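Local coordinates for protein lyase/mutase (Burkholderia cenocepacia, PDB 4LSB) that is a lyase/mutase-type enzyme with a TIM-barrel fold that forms a two-subunit assembly and binds a magnesium ion, at residues P35-W38 against T42-L45; D79-L84 against A115-V120; E109-A114 against A146-A151; E166-G171 against D176-R181; A190-A195 against V236-V241. All blocks are in the same frame, centred on the assembly; numbering follows the deposited sequence.

How the interactions relate
From the N terminus, the chain first closes the short loop between strand 32-34 and helix 40-48 (interaction 1). Interactions 2 and 3 then cross: 115-120 follows 109-114 on and just past helix 104-116, so this helix reaches back to helix 74-88 and forward to helix 138-153, and Ala119 N probably bonds to Ala114 O between them. Interaction 4 closes another strand-to-helix loop, and interaction 5 follows, joining strands 192-194 and 238-240 across the barrel interior, past strand 215-218; none of the five nests inside another. Contacts between neighbours link the series: Leu84 meets Ala43, Val149 meets Ala190, Thr178 meets Ala195, and Asn36 OD1 probably accepts from Val241 N.

Interaction 1: residues P35-W38 against T42-L45; sequences PNPW and TARL
Thr42, on the early part of helix 40-48, turns back on Pro37 and Trp38 of the loop leading into that helix, and its side chain divides the work between its two branches. At the root, Thr42 CB lies 3.8 Å from Pro37 CB. The hydroxyl branch comes closer: Thr42 OG1 is 3.3 Å from Pro37 CB and accepts a bent hydrogen bond of 3.1 Å from Trp38 N, with 146° at the hydrogen. The same oxygen is also bonded to Asp39 OD1, which gives the buried hydroxyl two partners in the turn. With chi1 at 51°, OG1 lies between the backbone N and the carbonyl carbon, and the methyl branch is thereby sent to the indole. Thr42 CG2 ends over one face of Trp38, 3.8 Å from the centroid of the six-membered ring and 16° off its normal, a CH-pi contact in which Trp38 CH2 is the nearest ring atom. One helix position on, Ala43 meets the proline ring, with Ala43 CB 4.1 Å from Pro37 CB and Ala43 N 3.5 Å from the same carbon. The backbone of the loop is thus tied to the first turns of the helix that follows it, as part of a beta-alpha connection of the TIM barrel. Around this turn, Pro37 and Ala43 also rest on Leu54 of strand 54-55, Trp38 packs on Leu245, Ala246 and Ala249 of helix 244-263, and Phe253 of the second subunit meets the indole with its ring nearly perpendicular.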
# COMPACT_ATOMS: atom_id res chain seq x y z
N PRO B 35 -1.21 -15.19 5.85
CA PRO B 35 -0.40 -14.06 5.39
C PRO B 35 -0.96 -12.74 5.85
O PRO B 35 -2.12 -12.67 6.31
CB PRO B 35 -0.49 -14.20 3.87
CG PRO B 35 -1.87 -14.69 3.66
CD PRO B 35 -2.11 -15.66 4.79
N ASN B 36 -0.15 -11.70 5.72
CA ASN B 36 -0.40 -10.40 6.32
C ASN B 36 -0.46 -9.24 5.27
O ASN B 36 0.52 -8.59 5.03
CB ASN B 36 0.67 -10.03 7.36
CG ASN B 36 0.84 -11.07 8.48
OD1 ASN B 36 1.46 -12.13 8.27
ND2 ASN B 36 0.31 -10.79 9.66
N PRO B 37 -1.61 -9.01 4.69
CA PRO B 37 -1.84 -7.79 3.92
C PRO B 37 -1.92 -6.58 4.80
O PRO B 37 -2.07 -6.72 6.01
CB PRO B 37 -3.20 -8.06 3.30
CG PRO B 37 -3.87 -8.77 4.36
CD PRO B 37 -2.88 -9.65 5.03
N TRP B 38 -1.74 -5.38 4.20
CA TRP B 38 -1.76 -4.11 4.91
C TRP B 38 -2.71 -3.08 4.28
O TRP B 38 -2.82 -1.96 4.76
CB TRP B 38 -0.33 -3.49 5.04
CG TRP B 38 0.26 -3.17 3.72
CD1 TRP B 38 0.21 -1.96 3.06
CD2 TRP B 38 0.91 -4.07 2.83
NE1 TRP B 38 0.84 -2.06 1.84
CE2 TRP B 38 1.30 -3.34 1.70
CE3 TRP B 38 1.32 -5.40 2.94
CZ2 TRP B 38 2.00 -3.93 0.63
CZ3 TRP B 38 1.98 -5.99 1.85
CH2 TRP B 38 2.31 -5.26 0.75
N THR B 42 -4.04 -5.70 -1.20
CA THR B 42 -3.28 -6.85 -0.84
C THR B 42 -4.16 -7.93 -0.25
O THR B 42 -3.91 -9.08 -0.48
CB THR B 42 -2.06 -6.48 0.06
OG1 THR B 42 -2.48 -5.67 1.18
CG2 THR B 42 -1.02 -5.75 -0.72
N ALA B 43 -5.18 -7.55 0.50
CA ALA B 43 -6.10 -8.48 1.04
C ALA B 43 -6.81 -9.23 -0.06
O ALA B 43 -6.87 -10.46 -0.03
CB ALA B 43 -7.07 -7.82 1.96
N ARG B 44 -7.33 -8.49 -1.05
CA ARG B 44 -7.92 -9.07 -2.24
C ARG B 44 -7.01 -10.07 -2.96
O ARG B 44 -7.46 -11.22 -3.27
CB ARG B 44 -8.37 -7.98 -3.23
CG ARG B 44 -9.60 -7.23 -2.76
CD ARG B 44 -10.33 -6.55 -3.90
NE ARG B 44 -11.07 -7.52 -4.70
CZ ARG B 44 -11.73 -7.24 -5.82
NH1 ARG B 44 -11.83 -6.00 -6.26
NH2 ARG B 44 -12.35 -8.20 -6.47
N LEU B 45 -5.75 -9.67 -3.16
CA LEU B 45 -4.81 -10.48 -3.92
C LEU B 45 -4.48 -11.76 -3.17
O LEU B 45 -4.37 -12.82 -3.76
CB LEU B 45 -3.55 -9.72 -4.20
CG LEU B 45 -3.77 -8.54 -5.19
CD1 LEU B 45 -2.53 -7.67 -5.21
CD2 LEU B 45 -4.12 -9.06 -6.60

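Interaction 2: residues D79-L84 against A115-V120; sequences DHIADL and AEAGAV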
# COMPACT_ATOMS: atom_id res chain seq x y z
N ASP B 79 -10.84 0.47 12.40
CA ASP B 79 -11.20 0.81 11.04
C ASP B 79 -10.48 -0.09 10.03
O ASP B 79 -11.10 -0.54 9.05
CB ASP B 79 -10.90 2.30 10.72
CG ASP B 79 -11.86 3.25 11.41
OD1 ASP B 79 -13.00 2.87 11.73
OD2 ASP B 79 -11.46 4.41 11.64
N HIS B 80 -9.19 -0.32 10.28
CA HIS B 80 -8.31 -1.12 9.40
C HIS B 80 -8.81 -2.57 9.36
O HIS B 80 -8.96 -3.17 8.29
CB HIS B 80 -6.86 -1.02 9.90
CG HIS B 80 -5.84 -1.79 9.10
ND1 HIS B 80 -5.60 -1.57 7.76
CD2 HIS B 80 -4.97 -2.76 9.47
CE1 HIS B 80 -4.64 -2.37 7.34
NE2 HIS B 80 -4.23 -3.09 8.37
N ILE B 81 -9.11 -3.12 10.52
CA ILE B 81 -9.68 -4.47 10.56
C ILE B 81 -10.92 -4.54 9.70
O ILE B 81 -11.06 -5.44 8.85
CB ILE B 81 -10.05 -4.87 11.98
CG1 ILE B 81 -8.80 -5.09 12.80
CG2 ILE B 81 -10.89 -6.13 11.93
CD1 ILE B 81 -9.11 -5.12 14.30
N ALA B 82 -11.86 -3.60 9.89
CA ALA B 82 -13.09 -3.61 9.08
C ALA B 82 -12.80 -3.51 7.56
O ALA B 82 -13.53 -4.12 6.73
CB ALA B 82 -14.03 -2.48 9.52
N ASP B 83 -11.80 -2.73 7.20
CA ASP B 83 -11.44 -2.57 5.79
C ASP B 83 -10.97 -3.90 5.23
O ASP B 83 -11.30 -4.23 4.13
CB ASP B 83 -10.27 -1.58 5.58
CG ASP B 83 -10.69 -0.13 5.65
OD1 ASP B 83 -11.91 0.17 5.61
OD2 ASP B 83 -9.77 0.71 5.79
N LEU B 84 -10.11 -4.61 5.97
CA LEU B 84 -9.57 -5.85 5.45
C LEU B 84 -10.60 -7.04 5.45
O LEU B 84 -10.54 -7.92 4.62
CB LEU B 84 -8.25 -6.17 6.12
CG LEU B 84 -7.01 -5.53 5.43
CD1 LEU B 84 -7.10 -4.04 5.15
CD2 LEU B 84 -5.79 -5.87 6.25
N ALA B 115 -14.00 -7.78 17.50
CA ALA B 115 -15.04 -8.65 16.97
C ALA B 115 -16.12 -7.84 16.27
O ALA B 115 -16.57 -8.20 15.18
CB ALA B 115 -15.64 -9.53 18.08
N GLU B 116 -16.50 -6.71 16.87
CA GLU B 116 -17.52 -5.86 16.31
C GLU B 116 -17.05 -5.39 14.93
O GLU B 116 -17.84 -5.33 14.00
CB GLU B 116 -17.79 -4.72 17.29
CG GLU B 116 -18.98 -3.84 17.02
CD GLU B 116 -19.17 -2.85 18.19
OE1 GLU B 116 -20.06 -3.11 19.05
OE2 GLU B 116 -18.42 -1.84 18.28
N ALA B 117 -15.75 -5.12 14.78
CA ALA B 117 -15.17 -4.74 13.48
C ALA B 117 -15.08 -5.85 12.47
O ALA B 117 -14.76 -5.61 11.30
CB ALA B 117 -13.79 -4.11 13.68
N GLY B 118 -15.35 -7.09 12.90
CA GLY B 118 -15.48 -8.20 12.01
C GLY B 118 -14.42 -9.28 12.11
O GLY B 118 -14.48 -10.30 11.41
N ALA B 119 -13.45 -9.09 12.98
CA ALA B 119 -12.43 -10.10 13.20
C ALA B 119 -13.02 -11.35 13.88
O ALA B 119 -13.91 -11.27 14.71
CB ALA B 119 -11.27 -9.53 14.00
N VAL B 120 -12.46 -12.50 13.52
CA VAL B 120 -12.84 -13.73 14.18
C VAL B 120 -11.72 -14.29 15.02
O VAL B 120 -11.80 -15.37 15.57
CB VAL B 120 -13.34 -14.77 13.20
CG1 VAL B 120 -14.67 -14.38 12.61
CG2 VAL B 120 -12.31 -15.03 12.10
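The peptide joining Ala117 to Gly118 is the flat group that meets Ala82 of helix 74-88, and its carbonyl oxygen does the touching. Ala117 O lies 3.4 Å from Ala82 CA in a CA-H...O contact with 133° at the hydrogen, and 3.7 Å from Ala82 CB. The remaining contact is between aliphatic groups. Ile81 sets its CG2 methyl against two alanines, 3.9 Å from Ala117 CB and 4.0 Å from Ala119 CB; with CG2 anti to the backbone N, this methyl is the branch turned to the alanines. Between these two alanines the chain leaves helix 104-116 through a Schellman motif. Gly118 carries a positive phi of 113°, which glycine readily adopts. Gly118 N donates to Ala115 O at 2.8 Å, and Ala119 N probably bonds back to Ala114 O. The turn brings Ala119 round to the same methyl that Ala117 touches and directs the chain into strand 121-125, making this the alpha-to-beta return of a TIM-barrel unit, pressed against the preceding outer helix, 74-88. Ile81 and Ala119 both reach Ala94 of strand 92-95 beneath them, and Ile81 also touches Leu96. Gln15 of helix 14-25 bonds Ala115 O.

Interaction 3: residues E109-A114 against A146-A151; sequences ETIRLA and AAAVDA
Ile111 meets two alanines one helical turn apart, Ala148 and Ala151, with a different branch for each. Its CG1 is 3.8 Å from Ala148 CB, and its CG2 is 3.8 Å from Ala151 CB. The branching carbon itself comes into play, Ile111 CB lying 3.9 Å from Ala151 CB. This fork follows from a chi1 of -66°, which leaves CG2 on the far side of CB from the backbone N and CG1 alongside that N. The small alanine side chains let the axes of the two segments approach to 8.6 Å, crossing at -34° with both helices running in the same general direction. At the exposed border, Arg112 adds a looser touch, its NH1 4.3 Å from Ala151 CB. Within its own helix the arginine is paired with Glu109, three residues back, whose OE1 takes both Arg112 NE, at 2.9 Å, and Arg112 NH2, at 2.8 Å, in a salt bridge. The grip is side-on but converges on one oxygen: NH2 meets the anti lone pair of Glu109 OE1, while NE arrives on the syn side, tilted out of the carboxylate plane, and both bonds are well short of straight. The pairing probably orients the guanidinium, and Glu109 N lies over one of its faces. Helices 104-116 and 138-153 are successive outer helices of the TIM barrel, connected through strand 121-125. Beneath them, Ile111 and Ala148 both rest on Leu161 of strand 160-164, Ile111 also touches Leu96, and Leu113 on another flank of its helix packs on Leu78 of helix 74-88.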
# COMPACT_ATOMS: atom_id res chain seq x y z
N GLU B 109 -12.22 -5.05 26.44
CA GLU B 109 -12.95 -4.14 25.54
C GLU B 109 -12.36 -4.19 24.13
O GLU B 109 -13.08 -4.24 23.15
CB GLU B 109 -12.91 -2.72 26.08
CG GLU B 109 -13.62 -1.70 25.21
CD GLU B 109 -15.14 -1.86 25.14
OE1 GLU B 109 -15.72 -2.76 25.81
OE2 GLU B 109 -15.78 -1.06 24.41
N THR B 110 -11.03 -4.21 24.04
CA THR B 110 -10.39 -4.32 22.73
C THR B 110 -10.85 -5.58 21.96
O THR B 110 -11.15 -5.53 20.74
CB THR B 110 -8.86 -4.26 22.89
OG1 THR B 110 -8.49 -2.95 23.32
CG2 THR B 110 -8.19 -4.52 21.57
N ILE B 111 -10.92 -6.71 22.65
CA ILE B 111 -11.42 -7.93 22.02
C ILE B 111 -12.86 -7.74 21.51
O ILE B 111 -13.20 -8.09 20.38
CB ILE B 111 -11.40 -9.15 22.98
CG1 ILE B 111 -9.97 -9.56 23.33
CG2 ILE B 111 -12.18 -10.33 22.37
CD1 ILE B 111 -9.11 -9.95 22.12
N ARG B 112 -13.73 -7.16 22.32
CA ARG B 112 -15.14 -6.94 21.88
C ARG B 112 -15.22 -6.05 20.68
O ARG B 112 -15.98 -6.30 19.77
CB ARG B 112 -15.98 -6.29 22.98
CG ARG B 112 -16.23 -7.13 24.19
CD ARG B 112 -17.35 -6.49 25.02
NE ARG B 112 -16.77 -5.47 25.91
CZ ARG B 112 -16.14 -5.74 27.05
NH1 ARG B 112 -16.03 -7.01 27.47
NH2 ARG B 112 -15.61 -4.74 27.79
N LEU B 113 -14.45 -4.96 20.71
CA LEU B 113 -14.41 -4.03 19.59
C LEU B 113 -13.84 -4.65 18.31
O LEU B 113 -14.28 -4.34 17.21
CB LEU B 113 -13.60 -2.78 19.96
CG LEU B 113 -14.28 -1.88 21.01
CD1 LEU B 113 -13.29 -0.86 21.55
CD2 LEU B 113 -15.55 -1.24 20.47
N ALA B 114 -12.86 -5.52 18.46
CA ALA B 114 -12.23 -6.13 17.30
C ALA B 114 -13.24 -7.07 16.67
O ALA B 114 -13.37 -7.12 15.47
CB ALA B 114 -10.97 -6.88 17.67
N ALA B 146 -6.69 -13.78 30.63
CA ALA B 146 -7.94 -14.29 31.18
C ALA B 146 -9.16 -13.39 30.84
O ALA B 146 -10.26 -13.86 30.53
CB ALA B 146 -7.81 -14.46 32.67
N ALA B 147 -8.94 -12.10 30.86
CA ALA B 147 -9.97 -11.12 30.53
C ALA B 147 -10.26 -11.17 29.03
O ALA B 147 -11.41 -11.01 28.61
CB ALA B 147 -9.52 -9.71 30.95
N ALA B 148 -9.21 -11.38 28.23
CA ALA B 148 -9.39 -11.47 26.78
C ALA B 148 -10.20 -12.73 26.45
O ALA B 148 -11.07 -12.70 25.61
CB ALA B 148 -8.07 -11.48 26.02
N VAL B 149 -9.90 -13.83 27.14
CA VAL B 149 -10.60 -15.08 26.93
C VAL B 149 -12.07 -14.95 27.30
O VAL B 149 -12.96 -15.45 26.60
CB VAL B 149 -9.91 -16.19 27.77
CG1 VAL B 149 -10.84 -17.40 27.98
CG2 VAL B 149 -8.61 -16.60 27.09
N ASP B 150 -12.35 -14.31 28.44
CA ASP B 150 -13.74 -14.14 28.85
C ASP B 150 -14.54 -13.33 27.84
O ASP B 150 -15.70 -13.66 27.55
CB ASP B 150 -13.86 -13.47 30.22
CG ASP B 150 -13.40 -14.36 31.34
OD1 ASP B 150 -13.39 -15.61 31.19
OD2 ASP B 150 -13.03 -13.79 32.38
N ALA B 151 -13.95 -12.26 27.31
CA ALA B 151 -14.60 -11.52 26.25
C ALA B 151 -14.81 -12.40 25.03
O ALA B 151 -15.85 -12.35 24.40
CB ALA B 151 -13.76 -10.32 25.87

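Interaction 4: residues E166-G171 against D176-R181; sequences ENYLHG and DDTIAR
Asp177 and Thr178 of helix 175-187 hold Asn167 in the loop before it, with Arg181 behind them; the loop is a beta-alpha connection of the TIM barrel that includes a short 3-10 turn. Asp177 comes first: chi1 of -170° swings its carboxylate to where OD2 accepts from Asn167 ND2 at 3.1 Å, along the anti lone pair and nearly straight at 166°. The amide and carboxylate planes are close to coplanar. Thr178 OG1 receives the other N-H of the same amide, Asn167 ND2, at 3.0 Å, and both acceptors lie close to the amide plane. This hydroxyl is also bonded to the backbone oxygen of Asp174, and it sits at the edge of the Tyr168 ring, 3.4 Å from CE1. Both amide hydrogens are therefore used, which fixes how the side chain of Asn167 is rotated. Arg181, one turn further along, stretches from CG to NE and bonds its NE to Asp177 OD2 in a salt bridge, while its NH2 bonds Tyr136 O. Arg181 thus probably steadies the carboxylate that accepts from the loop, and Arg181 CD rests 4.0 Å from Asn167 ND2.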
# COMPACT_ATOMS: atom_id res chain seq x y z
N GLU B 166 6.40 -11.81 24.26
CA GLU B 166 7.27 -10.98 23.47
C GLU B 166 8.73 -11.01 23.92
O GLU B 166 9.53 -10.22 23.45
CB GLU B 166 6.75 -9.55 23.46
CG GLU B 166 5.34 -9.44 22.95
CD GLU B 166 5.20 -9.81 21.49
OE1 GLU B 166 5.72 -9.05 20.64
OE2 GLU B 166 4.56 -10.84 21.17
N ASN B 167 9.04 -11.91 24.84
CA ASN B 167 10.36 -12.03 25.45
C ASN B 167 11.52 -11.88 24.49
O ASN B 167 12.44 -11.08 24.74
CB ASN B 167 10.50 -13.37 26.14
CG ASN B 167 10.04 -13.34 27.58
OD1 ASN B 167 9.79 -12.28 28.15
ND2 ASN B 167 9.94 -14.50 28.18
N TYR B 168 11.47 -12.64 23.39
CA TYR B 168 12.59 -12.69 22.46
C TYR B 168 12.75 -11.42 21.65
O TYR B 168 13.80 -11.23 21.03
CB TYR B 168 12.47 -13.89 21.49
CG TYR B 168 12.96 -15.21 22.07
CD1 TYR B 168 12.35 -15.80 23.18
CD2 TYR B 168 14.03 -15.88 21.48
CE1 TYR B 168 12.79 -17.00 23.69
CE2 TYR B 168 14.49 -17.08 21.98
CZ TYR B 168 13.89 -17.65 23.07
OH TYR B 168 14.36 -18.82 23.54
N LEU B 169 11.72 -10.56 21.61
CA LEU B 169 11.86 -9.27 20.96
C LEU B 169 12.41 -8.16 21.89
O LEU B 169 12.69 -7.05 21.43
CB LEU B 169 10.56 -8.80 20.32
CG LEU B 169 9.83 -9.78 19.37
CD1 LEU B 169 8.58 -9.08 18.84
CD2 LEU B 169 10.68 -10.26 18.21
N HIS B 170 12.57 -8.45 23.18
CA HIS B 170 13.03 -7.44 24.13
C HIS B 170 14.24 -7.92 24.96
O HIS B 170 14.31 -7.75 26.18
CB HIS B 170 11.86 -7.00 25.04
CG HIS B 170 10.76 -6.31 24.30
ND1 HIS B 170 9.75 -7.00 23.66
CD2 HIS B 170 10.53 -5.00 24.05
CE1 HIS B 170 8.94 -6.15 23.06
NE2 HIS B 170 9.39 -4.92 23.28
N GLY B 171 15.17 -8.58 24.30
CA GLY B 171 16.39 -9.05 24.96
C GLY B 171 16.33 -10.17 25.98
O GLY B 171 17.38 -10.56 26.51
N ASP B 176 12.86 -21.06 28.56
CA ASP B 176 12.07 -21.59 29.62
C ASP B 176 11.04 -20.61 30.21
O ASP B 176 9.95 -21.02 30.51
CB ASP B 176 12.98 -22.18 30.67
CG ASP B 176 13.69 -23.39 30.15
OD1 ASP B 176 13.10 -24.51 30.22
OD2 ASP B 176 14.81 -23.22 29.61
N ASP B 177 11.37 -19.32 30.37
CA ASP B 177 10.35 -18.34 30.80
C ASP B 177 9.28 -18.20 29.72
O ASP B 177 8.08 -18.10 30.00
CB ASP B 177 10.92 -16.94 31.06
CG ASP B 177 9.88 -16.00 31.77
OD1 ASP B 177 9.51 -16.32 32.90
OD2 ASP B 177 9.44 -14.96 31.21
N THR B 178 9.74 -18.17 28.49
CA THR B 178 8.86 -17.98 27.36
C THR B 178 7.86 -19.14 27.29
O THR B 178 6.66 -18.90 27.17
CB THR B 178 9.66 -17.80 26.09
OG1 THR B 178 10.52 -16.65 26.22
CG2 THR B 178 8.72 -17.58 24.89
N ILE B 179 8.33 -20.39 27.37
CA ILE B 179 7.42 -21.55 27.41
C ILE B 179 6.48 -21.49 28.58
O ILE B 179 5.30 -21.78 28.44
CB ILE B 179 8.18 -22.90 27.33
CG1 ILE B 179 8.61 -23.16 25.88
CG2 ILE B 179 7.39 -24.09 27.81
CD1 ILE B 179 9.77 -24.14 25.78
N ALA B 180 6.97 -21.08 29.74
CA ALA B 180 6.13 -21.09 30.93
C ALA B 180 5.01 -20.10 30.76
O ALA B 180 3.88 -20.37 31.11
CB ALA B 180 6.94 -20.77 32.17
N ARG B 181 5.31 -18.92 30.24
CA ARG B 181 4.26 -17.91 29.95
C ARG B 181 3.20 -18.48 28.98
O ARG B 181 1.97 -18.36 29.20
CB ARG B 181 4.91 -16.68 29.36
CG ARG B 181 5.62 -15.82 30.42
CD ARG B 181 6.31 -14.61 29.80
NE ARG B 181 6.85 -13.75 30.86
CZ ARG B 181 6.16 -12.85 31.55
NH1 ARG B 181 4.87 -12.62 31.29
NH2 ARG B 181 6.76 -12.15 32.51

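Interaction 5: residues A190-A195 against V236-V241; sequences ADVLYA and VKRVSV
Ser240 OG has two polar partners, Asn216 ND2 of strand 215-218 and a water 2.9 Å away that carries the link on to Tyr194. Ser240 OG and Tyr194 OH are themselves 3.9 Å apart, too far for a direct bond; the water closes the gap, lying 3.2 Å from Tyr194 OH. A chi1 of 69° sets the serine oxygen between its own backbone N and carbonyl carbon, while the tyrosine, with chi1 at 171°, sends its ring across from strand 192-194. These two strands are not neighbours: strand 215-218 runs between them, and CA atoms of Val192 and Arg238 are 8.8 Å apart, so no backbone bonds join the segments and side chains alone span the distance. Such inward-facing residues of alternate positions fill the inside of a parallel TIM barrel, whereas Leu193 faces outward. The second pair across the interior is Val192 with Arg238. The two side chains cross at about a right angle, with Val192 CG1 over one face of the guanidinium, 4.0 Å from Arg238 CZ, and Val192 CG2 3.8 Å from Arg238 NH1. All three guanidinium nitrogens have polar partners, which keeps the buried group in place against the valine: NH1 bonds His26 NE2, NH2 bonds Thr162 OG1, and NE bonds Asn216 OD1, so that Asn216 serves both Arg238 and Ser240, its oxygen toward the arginine and its nitrogen toward the serine. The Tyr194 side chain lies about 9 Å from the magnesium ion, whose site includes Ser58 and Glu97.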
# COMPACT_ATOMS: atom_id res chain seq x y z
N ALA B 190 -6.29 -19.27 26.26
CA ALA B 190 -5.82 -18.87 24.90
C ALA B 190 -5.90 -20.04 23.90
O ALA B 190 -5.64 -21.18 24.23
CB ALA B 190 -4.41 -18.29 24.98
N ASP B 191 -6.31 -19.76 22.67
CA ASP B 191 -6.50 -20.84 21.69
C ASP B 191 -5.26 -21.14 20.91
O ASP B 191 -5.05 -22.26 20.47
CB ASP B 191 -7.60 -20.42 20.72
CG ASP B 191 -8.89 -20.10 21.43
OD1 ASP B 191 -9.53 -21.06 21.93
OD2 ASP B 191 -9.27 -18.92 21.51
N VAL B 192 -4.42 -20.13 20.71
CA VAL B 192 -3.22 -20.25 19.89
C VAL B 192 -2.13 -19.52 20.62
O VAL B 192 -2.40 -18.52 21.28
CB VAL B 192 -3.39 -19.64 18.49
CG1 VAL B 192 -2.11 -19.82 17.68
CG2 VAL B 192 -4.59 -20.22 17.78
N LEU B 193 -0.93 -20.09 20.64
CA LEU B 193 0.18 -19.51 21.40
C LEU B 193 1.29 -19.08 20.43
O LEU B 193 1.58 -19.73 19.47
CB LEU B 193 0.76 -20.50 22.43
CG LEU B 193 -0.12 -20.88 23.62
CD1 LEU B 193 -0.64 -19.65 24.37
CD2 LEU B 193 -1.25 -21.77 23.12
N TYR B 194 1.94 -17.96 20.72
CA TYR B 194 2.88 -17.38 19.75
C TYR B 194 4.00 -16.62 20.48
O TYR B 194 3.71 -15.69 21.24
CB TYR B 194 2.11 -16.48 18.80
CG TYR B 194 2.84 -15.56 17.78
CD1 TYR B 194 4.13 -15.78 17.33
CD2 TYR B 194 2.14 -14.51 17.22
CE1 TYR B 194 4.72 -14.93 16.39
CE2 TYR B 194 2.72 -13.67 16.30
CZ TYR B 194 4.01 -13.89 15.89
OH TYR B 194 4.51 -13.01 14.95
N ALA B 195 5.26 -17.03 20.24
CA ALA B 195 6.46 -16.31 20.75
C ALA B 195 7.32 -15.77 19.59
O ALA B 195 8.16 -16.48 19.08
CB ALA B 195 7.28 -17.24 21.60
N VAL B 236 4.40 -27.19 14.55
CA VAL B 236 3.75 -25.91 14.37
C VAL B 236 2.44 -26.07 13.64
O VAL B 236 2.32 -26.90 12.72
CB VAL B 236 4.67 -24.95 13.58
CG1 VAL B 236 4.02 -23.58 13.40
CG2 VAL B 236 5.97 -24.76 14.35
N LYS B 237 1.46 -25.26 14.04
CA LYS B 237 0.16 -25.28 13.37
C LYS B 237 -0.08 -24.13 12.37
O LYS B 237 -0.76 -24.29 11.38
CB LYS B 237 -0.94 -25.26 14.43
CG LYS B 237 -2.35 -25.40 13.87
CD LYS B 237 -2.56 -26.61 12.97
CE LYS B 237 -2.24 -27.90 13.72
NZ LYS B 237 -2.56 -29.07 12.86
N ARG B 238 0.43 -22.96 12.69
CA ARG B 238 0.17 -21.72 11.92
C ARG B 238 1.45 -20.96 11.70
O ARG B 238 2.24 -20.80 12.60
CB ARG B 238 -0.81 -20.83 12.65
CG ARG B 238 -1.53 -19.83 11.75
CD ARG B 238 -2.70 -19.19 12.50
NE ARG B 238 -2.23 -18.19 13.44
CZ ARG B 238 -2.90 -17.64 14.46
NH1 ARG B 238 -4.11 -17.98 14.76
NH2 ARG B 238 -2.35 -16.66 15.14
N VAL B 239 1.63 -20.45 10.49
CA VAL B 239 2.79 -19.69 10.18
C VAL B 239 2.37 -18.36 9.57
O VAL B 239 1.66 -18.30 8.57
CB VAL B 239 3.69 -20.44 9.18
CG1 VAL B 239 4.97 -19.65 8.95
CG2 VAL B 239 4.01 -21.83 9.69
N SER B 240 2.82 -17.29 10.20
CA SER B 240 2.52 -15.93 9.75
C SER B 240 3.83 -15.22 9.29
O SER B 240 4.97 -15.76 9.42
CB SER B 240 1.88 -15.16 10.94
OG SER B 240 2.85 -14.94 12.00
N VAL B 241 3.68 -13.99 8.75
CA VAL B 241 4.83 -13.26 8.26
C VAL B 241 4.99 -11.80 8.74
O VAL B 241 5.88 -11.10 8.28
CB VAL B 241 4.92 -13.29 6.71
CG1 VAL B 241 4.99 -14.72 6.19
CG2 VAL B 241 3.78 -12.50 6.08
O HOH W 1 2.69 -12.05 12.56